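Local coordinates for inactive glucansucrase (Lactobacillus reuteri, PDB 5JBD), which is an inactive member of the glucansucrase family, glycosyl hydrolase family 70, a large multidomain protein built round a TIM-type barrel, with a bound calcium ion, at residues Asp360-Leu365 and Asn509-Val514; Asn364-Ser369 and Gln501-Leu506; Tyr450-Ser455 and Val539-Asp544. One frame throughout, in Å; residues are numbered along the deposited sequence.

Contact 1: Asp360-Leu365 and Asn509-Val514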
ATOM      1  N   ASP A 360      -7.256  28.011   3.714  1.00 26.21           N
ATOM      2  CA  ASP A 360      -7.898  28.453   2.485  1.00 25.81           C
ATOM      3  C   ASP A 360      -9.328  28.883   2.792  1.00 25.54           C
ATOM      4  O   ASP A 360      -9.879  28.536   3.841  1.00 27.16           O
ATOM      5  CB  ASP A 360      -7.905  27.356   1.429  1.00 24.70           C
ATOM      6  CG  ASP A 360      -6.502  26.995   0.907  1.00 25.09           C
ATOM      7  OD1 ASP A 360      -5.478  27.594   1.307  1.00 25.32           O
ATOM      8  OD2 ASP A 360      -6.444  26.101   0.038  1.00 24.78           O
ATOM      9  N   ASN A 361      -9.911  29.678   1.897  1.00 24.39           N
ATOM     10  CA  ASN A 361     -11.233  30.226   2.122  1.00 24.16           C
ATOM     11  C   ASN A 361     -12.309  29.141   2.190  1.00 23.58           C
ATOM     12  O   ASN A 361     -12.247  28.140   1.471  1.00 23.16           O
ATOM     13  CB  ASN A 361     -11.594  31.238   1.031  1.00 26.10           C
ATOM     14  CG  ASN A 361     -12.860  31.996   1.354  1.00 26.89           C
ATOM     15  OD1 ASN A 361     -13.942  31.665   0.854  1.00 27.30           O
ATOM     16  ND2 ASN A 361     -12.745  32.984   2.233  1.00 27.67           N
ATOM     17  N   ILE A 362     -13.293  29.363   3.059  1.00 23.80           N
ATOM     18  CA  ILE A 362     -14.439  28.468   3.231  1.00 23.70           C
ATOM     19  C   ILE A 362     -15.130  28.087   1.898  1.00 22.56           C
ATOM     20  O   ILE A 362     -15.616  26.961   1.729  1.00 20.67           O
ATOM     21  CB  ILE A 362     -15.456  29.077   4.236  1.00 24.24           C
ATOM     22  CG1 ILE A 362     -16.314  27.993   4.906  1.00 25.30           C
ATOM     23  CG2 ILE A 362     -16.330  30.142   3.575  1.00 25.19           C
ATOM     24  CD1 ILE A 362     -15.568  27.132   5.912  1.00 26.45           C
ATOM     25  N   GLY A 363     -15.166  29.025   0.962  1.00 22.17           N
ATOM     26  CA  GLY A 363     -15.774  28.785  -0.351  1.00 21.86           C
ATOM     27  C   GLY A 363     -15.144  27.687  -1.201  1.00 21.49           C
ATOM     28  O   GLY A 363     -15.782  27.183  -2.133  1.00 20.09           O
ATOM     29  N   ASN A 364     -13.894  27.333  -0.914  1.00 21.72           N
ATOM     30  CA  ASN A 364     -13.244  26.204  -1.589  1.00 22.70           C
ATOM     31  C   ASN A 364     -13.997  24.878  -1.405  1.00 21.72           C
ATOM     32  O   ASN A 364     -13.925  24.027  -2.270  1.00 21.63           O
ATOM     33  CB  ASN A 364     -11.788  26.039  -1.145  1.00 24.52           C
ATOM     34  CG  ASN A 364     -10.871  27.121  -1.692  1.00 27.68           C
ATOM     35  OD1 ASN A 364     -11.314  28.179  -2.122  1.00 31.71           O
ATOM     36  ND2 ASN A 364      -9.568  26.860  -1.646  1.00 30.17           N
ATOM     37  N   LEU A 365     -14.727  24.709  -0.308  1.00 21.06           N
ATOM     38  CA  LEU A 365     -15.574  23.513  -0.116  1.00 20.78           C
ATOM     39  C   LEU A 365     -16.674  23.360  -1.187  1.00 21.09           C
ATOM     40  O   LEU A 365     -17.157  22.255  -1.442  1.00 19.37           O
ATOM     41  CB  LEU A 365     -16.220  23.532   1.272  1.00 20.94           C
ATOM     42  CG  LEU A 365     -15.263  23.492   2.473  1.00 21.33           C
ATOM     43  CD1 LEU A 365     -15.942  23.928   3.754  1.00 21.15           C
ATOM     44  CD2 LEU A 365     -14.665  22.104   2.632  1.00 21.94           C
ATOM     45  N   ASN A 509     -16.181  33.742   5.845  1.00 26.60           N
ATOM     46  CA  ASN A 509     -15.602  32.538   6.439  1.00 28.02           C
ATOM     47  C   ASN A 509     -16.611  31.506   6.944  1.00 27.54           C
ATOM     48  O   ASN A 509     -16.228  30.601   7.677  1.00 26.86           O
ATOM     49  CB  ASN A 509     -14.664  32.949   7.582  1.00 29.36           C
ATOM     50  CG  ASN A 509     -13.631  33.960   7.137  1.00 31.31           C
ATOM     51  OD1 ASN A 509     -12.847  33.702   6.228  1.00 33.31           O
ATOM     52  ND2 ASN A 509     -13.665  35.137   7.728  1.00 31.34           N
ATOM     53  N   LEU A 510     -17.870  31.594   6.511  1.00 24.96           N
ATOM     54  CA  LEU A 510     -18.924  30.701   6.997  1.00 23.97           C
ATOM     55  C   LEU A 510     -19.836  30.314   5.847  1.00 23.68           C
ATOM     56  O   LEU A 510     -20.264  31.186   5.091  1.00 22.44           O
ATOM     57  CB  LEU A 510     -19.734  31.411   8.082  1.00 25.15           C
ATOM     58  CG  LEU A 510     -20.965  30.705   8.688  1.00 25.36           C
ATOM     59  CD1 LEU A 510     -20.542  29.625   9.672  1.00 25.76           C
ATOM     60  CD2 LEU A 510     -21.837  31.726   9.384  1.00 26.39           C
ATOM     61  N   LEU A 511     -20.156  29.020   5.725  1.00 23.23           N
ATOM     62  CA  LEU A 511     -21.142  28.589   4.744  1.00 22.57           C
ATOM     63  C   LEU A 511     -22.219  27.688   5.318  1.00 22.13           C
ATOM     64  O   LEU A 511     -22.052  27.111   6.403  1.00 22.84           O
ATOM     65  CB  LEU A 511     -20.447  27.948   3.550  1.00 24.37           C
ATOM     66  CG  LEU A 511     -19.812  26.561   3.630  1.00 25.88           C
ATOM     67  CD1 LEU A 511     -20.843  25.436   3.711  1.00 24.89           C
ATOM     68  CD2 LEU A 511     -18.940  26.366   2.397  1.00 26.47           C
ATOM     69  N   ALA A 512     -23.318  27.594   4.571  1.00 20.45           N
ATOM     70  CA  ALA A 512     -24.429  26.677   4.827  1.00 19.31           C
ATOM     71  C   ALA A 512     -24.507  25.689   3.672  1.00 20.03           C
ATOM     72  O   ALA A 512     -24.534  26.095   2.490  1.00 20.25           O
ATOM     73  CB  ALA A 512     -25.737  27.447   4.967  1.00 19.70           C
ATOM     74  N   SER A 513     -24.456  24.400   4.008  1.00 20.12           N
ATOM     75  CA  SER A 513     -24.631  23.307   3.047  1.00 19.63           C
ATOM     76  C   SER A 513     -25.958  22.647   3.375  1.00 20.46           C
ATOM     77  O   SER A 513     -26.125  22.118   4.469  1.00 21.13           O
ATOM     78  CB  SER A 513     -23.493  22.300   3.153  1.00 18.83           C
ATOM     79  OG  SER A 513     -23.620  21.316   2.146  1.00 18.16           O
ATOM     80  N   VAL A 514     -26.902  22.738   2.434  1.00 20.36           N
ATOM     81  CA  VAL A 514     -28.282  22.330   2.653  1.00 21.75           C
ATOM     82  C   VAL A 514     -28.629  21.192   1.704  1.00 22.40           C
ATOM     83  O   VAL A 514     -28.349  21.295   0.502  1.00 22.20           O
ATOM     84  CB  VAL A 514     -29.257  23.505   2.417  1.00 22.09           C
ATOM     85  CG1 VAL A 514     -30.708  23.035   2.413  1.00 23.17           C
ATOM     86  CG2 VAL A 514     -29.071  24.569   3.510  1.00 22.65           C
TER

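Contact 2: Asn364-Ser369 and Gln501-Leu506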
ATOM      1  N   ASN A 364     -13.894  27.333  -0.914  1.00 21.72           N
ATOM      2  CA  ASN A 364     -13.244  26.204  -1.589  1.00 22.70           C
ATOM      3  C   ASN A 364     -13.997  24.878  -1.405  1.00 21.72           C
ATOM      4  O   ASN A 364     -13.925  24.027  -2.270  1.00 21.63           O
ATOM      5  CB  ASN A 364     -11.788  26.039  -1.145  1.00 24.52           C
ATOM      6  CG  ASN A 364     -10.871  27.121  -1.692  1.00 27.68           C
ATOM      7  OD1 ASN A 364     -11.314  28.179  -2.122  1.00 31.71           O
ATOM      8  ND2 ASN A 364      -9.568  26.860  -1.646  1.00 30.17           N
ATOM      9  N   LEU A 365     -14.727  24.709  -0.308  1.00 21.06           N
ATOM     10  CA  LEU A 365     -15.574  23.513  -0.116  1.00 20.78           C
ATOM     11  C   LEU A 365     -16.674  23.360  -1.187  1.00 21.09           C
ATOM     12  O   LEU A 365     -17.157  22.255  -1.442  1.00 19.37           O
ATOM     13  CB  LEU A 365     -16.220  23.532   1.272  1.00 20.94           C
ATOM     14  CG  LEU A 365     -15.263  23.492   2.473  1.00 21.33           C
ATOM     15  CD1 LEU A 365     -15.942  23.928   3.754  1.00 21.15           C
ATOM     16  CD2 LEU A 365     -14.665  22.104   2.632  1.00 21.94           C
ATOM     17  N   ILE A 366     -17.061  24.474  -1.803  1.00 20.64           N
ATOM     18  CA  ILE A 366     -18.083  24.490  -2.820  1.00 20.81           C
ATOM     19  C   ILE A 366     -17.515  24.036  -4.162  1.00 20.34           C
ATOM     20  O   ILE A 366     -18.138  23.234  -4.860  1.00 20.06           O
ATOM     21  CB  ILE A 366     -18.695  25.912  -2.985  1.00 21.77           C
ATOM     22  CG1 ILE A 366     -19.283  26.411  -1.660  1.00 21.95           C
ATOM     23  CG2 ILE A 366     -19.790  25.895  -4.052  1.00 23.41           C
ATOM     24  CD1 ILE A 366     -19.680  27.877  -1.632  1.00 22.87           C
ATOM     25  N   THR A 367     -16.331  24.541  -4.503  1.00 20.51           N
ATOM     26  CA  THR A 367     -15.785  24.413  -5.856  1.00 22.10           C
ATOM     27  C   THR A 367     -14.638  23.402  -6.047  1.00 22.44           C
ATOM     28  O   THR A 367     -14.451  22.899  -7.154  1.00 22.14           O
ATOM     29  CB  THR A 367     -15.241  25.771  -6.315  1.00 21.58           C
ATOM     30  OG1 THR A 367     -14.258  26.220  -5.381  1.00 22.04           O
ATOM     31  CG2 THR A 367     -16.355  26.809  -6.374  1.00 23.21           C
ATOM     32  N   ASN A 368     -13.862  23.118  -4.993  1.00 22.48           N
ATOM     33  CA  ASN A 368     -12.576  22.404  -5.160  1.00 23.02           C
ATOM     34  C   ASN A 368     -12.719  20.915  -4.823  1.00 22.14           C
ATOM     35  O   ASN A 368     -12.202  20.407  -3.822  1.00 21.96           O
ATOM     36  CB  ASN A 368     -11.462  23.125  -4.391  1.00 22.88           C
ATOM     37  CG  ASN A 368     -11.186  24.529  -4.942  1.00 24.55           C
ATOM     38  OD1 ASN A 368     -11.826  24.984  -5.897  1.00 24.38           O
ATOM     39  ND2 ASN A 368     -10.221  25.212  -4.353  1.00 23.18           N
ATOM     40  N   SER A 369     -13.473  20.258  -5.697  1.00 21.48           N
ATOM     41  CA  SER A 369     -13.787  18.836  -5.648  1.00 21.33           C
ATOM     42  C   SER A 369     -14.080  18.409  -7.070  1.00 21.61           C
ATOM     43  O   SER A 369     -14.311  19.262  -7.932  1.00 20.94           O
ATOM     44  CB  SER A 369     -15.000  18.608  -4.747  1.00 21.78           C
ATOM     45  OG  SER A 369     -15.649  17.392  -4.986  1.00 22.43           O
ATOM     46  N   GLN A 501     -28.655  19.731  -3.458  1.00 20.63           N
ATOM     47  CA  GLN A 501     -27.733  20.367  -2.530  1.00 20.83           C
ATOM     48  C   GLN A 501     -27.406  21.771  -3.004  1.00 21.53           C
ATOM     49  O   GLN A 501     -27.139  21.982  -4.194  1.00 20.81           O
ATOM     50  CB  GLN A 501     -26.416  19.592  -2.418  1.00 20.94           C
ATOM     51  CG  GLN A 501     -25.425  20.222  -1.437  1.00 20.46           C
ATOM     52  CD  GLN A 501     -24.189  19.375  -1.215  1.00 20.18           C
ATOM     53  OE1 GLN A 501     -23.933  18.439  -1.965  1.00 19.47           O
ATOM     54  NE2 GLN A 501     -23.421  19.691  -0.178  1.00 20.84           N
ATOM     55  N   THR A 502     -27.381  22.700  -2.054  1.00 21.84           N
ATOM     56  CA  THR A 502     -26.924  24.069  -2.281  1.00 23.13           C
ATOM     57  C   THR A 502     -25.949  24.447  -1.176  1.00 22.35           C
ATOM     58  O   THR A 502     -26.241  24.269   0.003  1.00 22.81           O
ATOM     59  CB  THR A 502     -28.118  25.060  -2.292  1.00 24.29           C
ATOM     60  OG1 THR A 502     -29.073  24.651  -3.281  1.00 23.31           O
ATOM     61  CG2 THR A 502     -27.659  26.501  -2.593  1.00 26.67           C
ATOM     62  N   MET A 503     -24.781  24.934  -1.565  1.00 22.11           N
ATOM     63  CA  MET A 503     -23.784  25.434  -0.628  1.00 23.05           C
ATOM     64  C   MET A 503     -23.618  26.922  -0.875  1.00 23.97           C
ATOM     65  O   MET A 503     -23.303  27.337  -1.995  1.00 23.64           O
ATOM     66  CB  MET A 503     -22.443  24.757  -0.829  1.00 24.54           C
ATOM     67  CG  MET A 503     -22.425  23.271  -0.528  1.00 24.81           C
ATOM     68  SD  MET A 503     -20.762  22.554  -0.628  1.00 27.28           S
ATOM     69  CE  MET A 503     -20.027  23.167   0.870  1.00 28.85           C
ATOM     70  N   THR A 504     -23.767  27.705   0.182  1.00 22.40           N
ATOM     71  CA  THR A 504     -23.856  29.162   0.091  1.00 24.10           C
ATOM     72  C   THR A 504     -23.027  29.826   1.194  1.00 23.41           C
ATOM     73  O   THR A 504     -23.177  29.466   2.355  1.00 23.16           O
ATOM     74  CB  THR A 504     -25.329  29.560   0.255  1.00 25.10           C
ATOM     75  OG1 THR A 504     -26.109  28.945  -0.772  1.00 27.19           O
ATOM     76  CG2 THR A 504     -25.522  31.060   0.167  1.00 27.19           C
ATOM     77  N   LYS A 505     -22.150  30.764   0.834  1.00 23.09           N
ATOM     78  CA  LYS A 505     -21.403  31.532   1.835  1.00 23.81           C
ATOM     79  C   LYS A 505     -22.324  32.540   2.515  1.00 23.84           C
ATOM     80  O   LYS A 505     -23.027  33.299   1.834  1.00 21.53           O
ATOM     81  CB  LYS A 505     -20.222  32.273   1.221  1.00 24.49           C
ATOM     82  CG  LYS A 505     -19.066  31.365   0.837  1.00 24.92           C
ATOM     83  CD  LYS A 505     -17.948  32.165   0.193  1.00 26.64           C
ATOM     84  CE  LYS A 505     -17.218  33.029   1.202  1.00 27.46           C
ATOM     85  NZ  LYS A 505     -16.004  33.670   0.629  1.00 28.22           N
ATOM     86  N   LEU A 506     -22.332  32.511   3.843  1.00 23.55           N
ATOM     87  CA  LEU A 506     -23.129  33.430   4.669  1.00 25.16           C
ATOM     88  C   LEU A 506     -22.332  34.669   5.064  1.00 25.00           C
ATOM     89  O   LEU A 506     -22.899  35.729   5.280  1.00 25.84           O
ATOM     90  CB  LEU A 506     -23.658  32.711   5.914  1.00 26.42           C
ATOM     91  CG  LEU A 506     -24.535  31.484   5.637  1.00 27.87           C
ATOM     92  CD1 LEU A 506     -24.785  30.730   6.934  1.00 28.38           C
ATOM     93  CD2 LEU A 506     -25.853  31.834   4.940  1.00 29.15           C
TER

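Contact 3: Tyr450-Ser455 and Val539-Asp544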
ATOM      1  N   TYR A 450     -16.150  15.920   8.745  1.00 22.81           N
ATOM      2  CA  TYR A 450     -17.137  14.843   8.576  1.00 22.78           C
ATOM      3  C   TYR A 450     -18.556  15.332   8.285  1.00 21.76           C
ATOM      4  O   TYR A 450     -19.301  14.679   7.542  1.00 22.38           O
ATOM      5  CB  TYR A 450     -17.142  13.887   9.791  1.00 22.74           C
ATOM      6  CG  TYR A 450     -16.154  12.758   9.649  1.00 23.21           C
ATOM      7  CD1 TYR A 450     -16.454  11.655   8.848  1.00 22.36           C
ATOM      8  CD2 TYR A 450     -14.905  12.793  10.284  1.00 23.32           C
ATOM      9  CE1 TYR A 450     -15.546  10.614   8.693  1.00 23.79           C
ATOM     10  CE2 TYR A 450     -13.989  11.756  10.131  1.00 24.24           C
ATOM     11  CZ  TYR A 450     -14.310  10.669   9.338  1.00 23.27           C
ATOM     12  OH  TYR A 450     -13.417   9.636   9.162  1.00 23.35           O
ATOM     13  N   ALA A 451     -18.955  16.448   8.886  1.00 21.56           N
ATOM     14  CA  ALA A 451     -20.293  17.003   8.637  1.00 21.30           C
ATOM     15  C   ALA A 451     -20.471  17.379   7.162  1.00 20.55           C
ATOM     16  O   ALA A 451     -21.546  17.154   6.591  1.00 20.37           O
ATOM     17  CB  ALA A 451     -20.557  18.205   9.518  1.00 22.47           C
ATOM     18  N   ILE A 452     -19.416  17.925   6.556  1.00 19.50           N
ATOM     19  CA  ILE A 452     -19.400  18.216   5.126  1.00 20.75           C
ATOM     20  C   ILE A 452     -19.399  16.916   4.316  1.00 21.55           C
ATOM     21  O   ILE A 452     -20.253  16.724   3.436  1.00 20.65           O
ATOM     22  CB  ILE A 452     -18.180  19.110   4.735  1.00 20.85           C
ATOM     23  CG1 ILE A 452     -18.290  20.515   5.355  1.00 22.46           C
ATOM     24  CG2 ILE A 452     -17.996  19.181   3.221  1.00 21.13           C
ATOM     25  CD1 ILE A 452     -19.401  21.392   4.788  1.00 22.52           C
ATOM     26  N   LEU A 453     -18.451  16.018   4.625  1.00 21.44           N
ATOM     27  CA  LEU A 453     -18.339  14.749   3.917  1.00 20.71           C
ATOM     28  C   LEU A 453     -19.666  13.964   3.896  1.00 21.27           C
ATOM     29  O   LEU A 453     -20.077  13.456   2.854  1.00 19.69           O
ATOM     30  CB  LEU A 453     -17.249  13.861   4.530  1.00 22.00           C
ATOM     31  CG  LEU A 453     -16.838  12.685   3.614  1.00 22.94           C
ATOM     32  CD1 LEU A 453     -15.742  13.117   2.659  1.00 22.97           C
ATOM     33  CD2 LEU A 453     -16.378  11.482   4.427  1.00 24.70           C
ATOM     34  N   LEU A 454     -20.326  13.881   5.039  1.00 21.83           N
ATOM     35  CA  LEU A 454     -21.510  13.039   5.177  1.00 22.34           C
ATOM     36  C   LEU A 454     -22.811  13.669   4.677  1.00 22.50           C
ATOM     37  O   LEU A 454     -23.821  12.971   4.562  1.00 21.70           O
ATOM     38  CB  LEU A 454     -21.649  12.578   6.626  1.00 22.56           C
ATOM     39  CG  LEU A 454     -20.493  11.655   7.087  1.00 23.32           C
ATOM     40  CD1 LEU A 454     -20.529  11.458   8.594  1.00 22.55           C
ATOM     41  CD2 LEU A 454     -20.529  10.301   6.386  1.00 23.56           C
ATOM     42  N   SER A 455     -22.809  14.973   4.421  1.00 22.95           N
ATOM     43  CA  SER A 455     -23.973  15.666   3.848  1.00 23.31           C
ATOM     44  C   SER A 455     -23.815  15.932   2.349  1.00 22.35           C
ATOM     45  O   SER A 455     -24.790  16.299   1.696  1.00 21.98           O
ATOM     46  CB  SER A 455     -24.250  16.977   4.602  1.00 23.49           C
ATOM     47  OG  SER A 455     -23.143  17.866   4.553  1.00 23.37           O
ATOM     48  N   VAL A 539     -26.165  22.039   7.273  1.00 24.63           N
ATOM     49  CA  VAL A 539     -24.865  21.976   7.918  1.00 24.86           C
ATOM     50  C   VAL A 539     -24.195  23.363   7.825  1.00 25.18           C
ATOM     51  O   VAL A 539     -23.983  23.881   6.731  1.00 24.23           O
ATOM     52  CB  VAL A 539     -23.988  20.913   7.236  1.00 25.53           C
ATOM     53  CG1 VAL A 539     -22.558  20.942   7.772  1.00 25.81           C
ATOM     54  CG2 VAL A 539     -24.608  19.537   7.421  1.00 25.44           C
ATOM     55  N   LEU A 540     -23.870  23.938   8.976  1.00 23.64           N
ATOM     56  CA  LEU A 540     -23.231  25.258   9.072  1.00 24.67           C
ATOM     57  C   LEU A 540     -21.796  25.065   9.513  1.00 24.57           C
ATOM     58  O   LEU A 540     -21.557  24.531  10.592  1.00 26.05           O
ATOM     59  CB  LEU A 540     -23.968  26.150  10.074  1.00 25.65           C
ATOM     60  CG  LEU A 540     -25.114  26.995   9.535  1.00 28.47           C
ATOM     61  CD1 LEU A 540     -26.112  26.164   8.750  1.00 30.62           C
ATOM     62  CD2 LEU A 540     -25.805  27.746  10.665  1.00 29.59           C
ATOM     63  N   VAL A 541     -20.848  25.518   8.695  1.00 23.72           N
ATOM     64  CA  VAL A 541     -19.445  25.378   8.990  1.00 24.07           C
ATOM     65  C   VAL A 541     -18.694  26.684   8.757  1.00 26.05           C
ATOM     66  O   VAL A 541     -18.768  27.254   7.665  1.00 26.04           O
ATOM     67  CB  VAL A 541     -18.827  24.274   8.116  1.00 24.61           C
ATOM     68  CG1 VAL A 541     -17.317  24.206   8.321  1.00 25.29           C
ATOM     69  CG2 VAL A 541     -19.484  22.944   8.436  1.00 23.96           C
ATOM     70  N   GLY A 542     -17.965  27.133   9.789  1.00 26.81           N
ATOM     71  CA  GLY A 542     -17.064  28.297   9.710  1.00 26.78           C
ATOM     72  C   GLY A 542     -15.651  27.932  10.119  1.00 27.59           C
ATOM     73  O   GLY A 542     -15.467  27.017  10.923  1.00 27.94           O
ATOM     74  N   ASN A 543     -14.653  28.596   9.531  1.00 27.08           N
ATOM     75  CA  ASN A 543     -13.242  28.285   9.809  1.00 26.60           C
ATOM     76  C   ASN A 543     -12.458  29.476  10.390  1.00 26.03           C
ATOM     77  O   ASN A 543     -11.228  29.500  10.321  1.00 26.45           O
ATOM     78  CB  ASN A 543     -12.544  27.735   8.553  1.00 26.03           C
ATOM     79  CG  ASN A 543     -12.279  28.795   7.490  1.00 25.94           C
ATOM     80  OD1 ASN A 543     -12.828  29.889   7.532  1.00 25.08           O
ATOM     81  ND2 ASN A 543     -11.405  28.464   6.533  1.00 26.51           N
ATOM     82  N   ASP A 544     -13.164  30.452  10.953  1.00 27.21           N
ATOM     83  CA  ASP A 544     -12.535  31.607  11.623  1.00 28.63           C
ATOM     84  C   ASP A 544     -12.940  31.576  13.095  1.00 30.16           C
ATOM     85  O   ASP A 544     -14.086  31.864  13.449  1.00 29.29           O
ATOM     86  CB  ASP A 544     -12.946  32.927  10.947  1.00 30.46           C
ATOM     87  CG  ASP A 544     -12.465  34.172  11.702  1.00 30.81           C
ATOM     88  OD1 ASP A 544     -11.586  34.081  12.584  1.00 30.52           O
ATOM     89  OD2 ASP A 544     -12.977  35.258  11.400  1.00 30.82           O
TER

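Contact 1: Asp360-Leu365 and Asn509-Val514
Ile362 covers one face of the flat peptide group that joins Asn509 to Leu510. Its CG2 methyl stands almost straight above the peptide carbon, 3.6 Å from Asn509 C. CG1 of Ile362 lies over the same face, displaced toward the carbonyl oxygen, 3.8 Å from Asn509 O. Two more flat groups meet at one end of the contact. The side-chain amides of Asn361 and Asn509 approach with their planes 52° apart, and no hydrogen bond joins them. In Asn361, CG is anti to the backbone N (chi1 -171°), and OD1 accepts a capping bond from Gly363 N at 2.9 Å. That N-H arrives from above the carbonyl plane. OD1 takes a second bond from Lys505 NZ. ND2 of Asn361 is bound to Asn508 O, just before the second segment. The backbone makes a type I turn from Asn361 to Asn364, which leads into helix 364-367.

Leu511 points at this turn from the strand. Its CD2 methyl comes to 3.4 Å from Ile362 O and also lies 4.0 Å from Ile362 CG1. Leu365 meets the same methyl, with CB 4.1 Å from Leu511 CD2. Strand 501-505 adds Met503 against both Leu365 and Leu511.

No hydrogen bond crosses between the two segments. The turn and the strand are therefore matched by methyl packing on peptide surfaces. The polar atoms of the Asn361 side chain are satisfied by Gly363, Lys505 and Asn508, so close fit carries the contact.

Contact 2: Asn364-Ser369 and Gln501-Leu506
Lys505 touches Ile366 with the middle of its side chain, while its NZ is gripped by two side-chain oxygens. These are Asn361 OD1 and Asn508 OD1, one from the loop before the helix and one from the turn after strand 501-505. They anchor the charged end, and Lys505 CG rests 4.3 Å from Ile366 CD1 at the border of the contact.

Met503 and Ile366 carry the packing between them. Met503 points from the strand toward helix 364-367. The chain is extended as far as SD and then bends at chi3 (74°), which carries CE to Leu365. CE is 3.8 Å from Leu365 CB. The sulphur lies beside the helix backbone, 3.7 Å from Leu365 O.

Ile366 runs alongside Met503 in the opposite direction, so each side chain passes the stem of the other. CG1 of Ile366 meets Met503 CB at 3.7 Å. CD1 is anti to CA (chi2 169°) and continues toward the strand, reaching 3.7 Å from Met503 O. No hydrogen bond is made between the two segments.

The helix is very short. Asn368 N still bonds to Asn364 O at 2.9 Å, but Asn368 itself leaves helical geometry and is the centre of an inverse gamma turn. Thr367 OG1 donates to Asn368 OD1 at 2.8 Å. Beyond this turn the chain comes back: the backbone of Arg373 bonds to that of Ile366, and that of Gln374 to Met503.

Strand 375-376 then pairs antiparallel with strand 501-505. The chain thus lays a short helix against an antiparallel sheet and returns to join that sheet, consistent with the junction of the barrel and a beta domain in this family.

Contact 3: Tyr450-Ser455 and Val539-Asp544
Val539 fits its two methyls into a shallow hollow between Ala451 and Ser455, four residues on. CG1 packs directly on the alanine methyl, 3.8 Å from Ala451 CB. CG2 faces the Ser455 side, 3.6 Å from Ser455 OG.

The serine hydroxyl is turned back onto the carbonyl of Ala451. OG lies between the backbone N and the carbonyl carbon (chi1 59°) and donates to Ala451 O at 2.7 Å. The bond lies in the carbonyl plane, on a lone pair. The hydroxyl is thereby occupied beside an apolar neighbour.

The tip of Ile452 is the bump on the helix side, set against the groove between Val539 and Val541. Its CD1 lies 4.0 Å from Val541 CG2 and, more loosely, 4.4 Å from Val539 CG1. Leu540 between the valines points away, as expected of a strand. The axes of segments 450-455 and 539-542 come within 9.0 Å, their directions 142° apart, so nearer antiparallel than parallel. Helix 343-354 continues the packing surface: its Leu349 touches Ile452 and its Leu353 touches Val541.

No hydrogen bond joins helix and strand here. This is helix-on-sheet packing. An outer helix of the TIM-type barrel presents its side to one face of the neighbouring antiparallel sheet, most of whose strands lie between barrel strands 460-464 and 652-654. This is consistent with the barrel and C-domain interface of this family.

In the fold
All three contacts lie on one side of the chain's centre and reach one antiparallel sheet. Contacts 1 and 2 have centres about 5 Å apart and share helix 364-367; contact 3 is centred about 8 Å from contact 1 and 10 Å from contact 2. Strands 501-505, 510-515 and 537-542 are consecutive neighbours in the sheet, serving contacts 2, 1 and 3 in turn. Helices 364-367 and 446-455 come earlier, in connections between strands of the parallel barrel sheet. Contact 3 alternates with the other two along the chain. Together they line one side of the boundary where the barrel probably meets the beta domain, whose strands are mostly inserted between barrel strands.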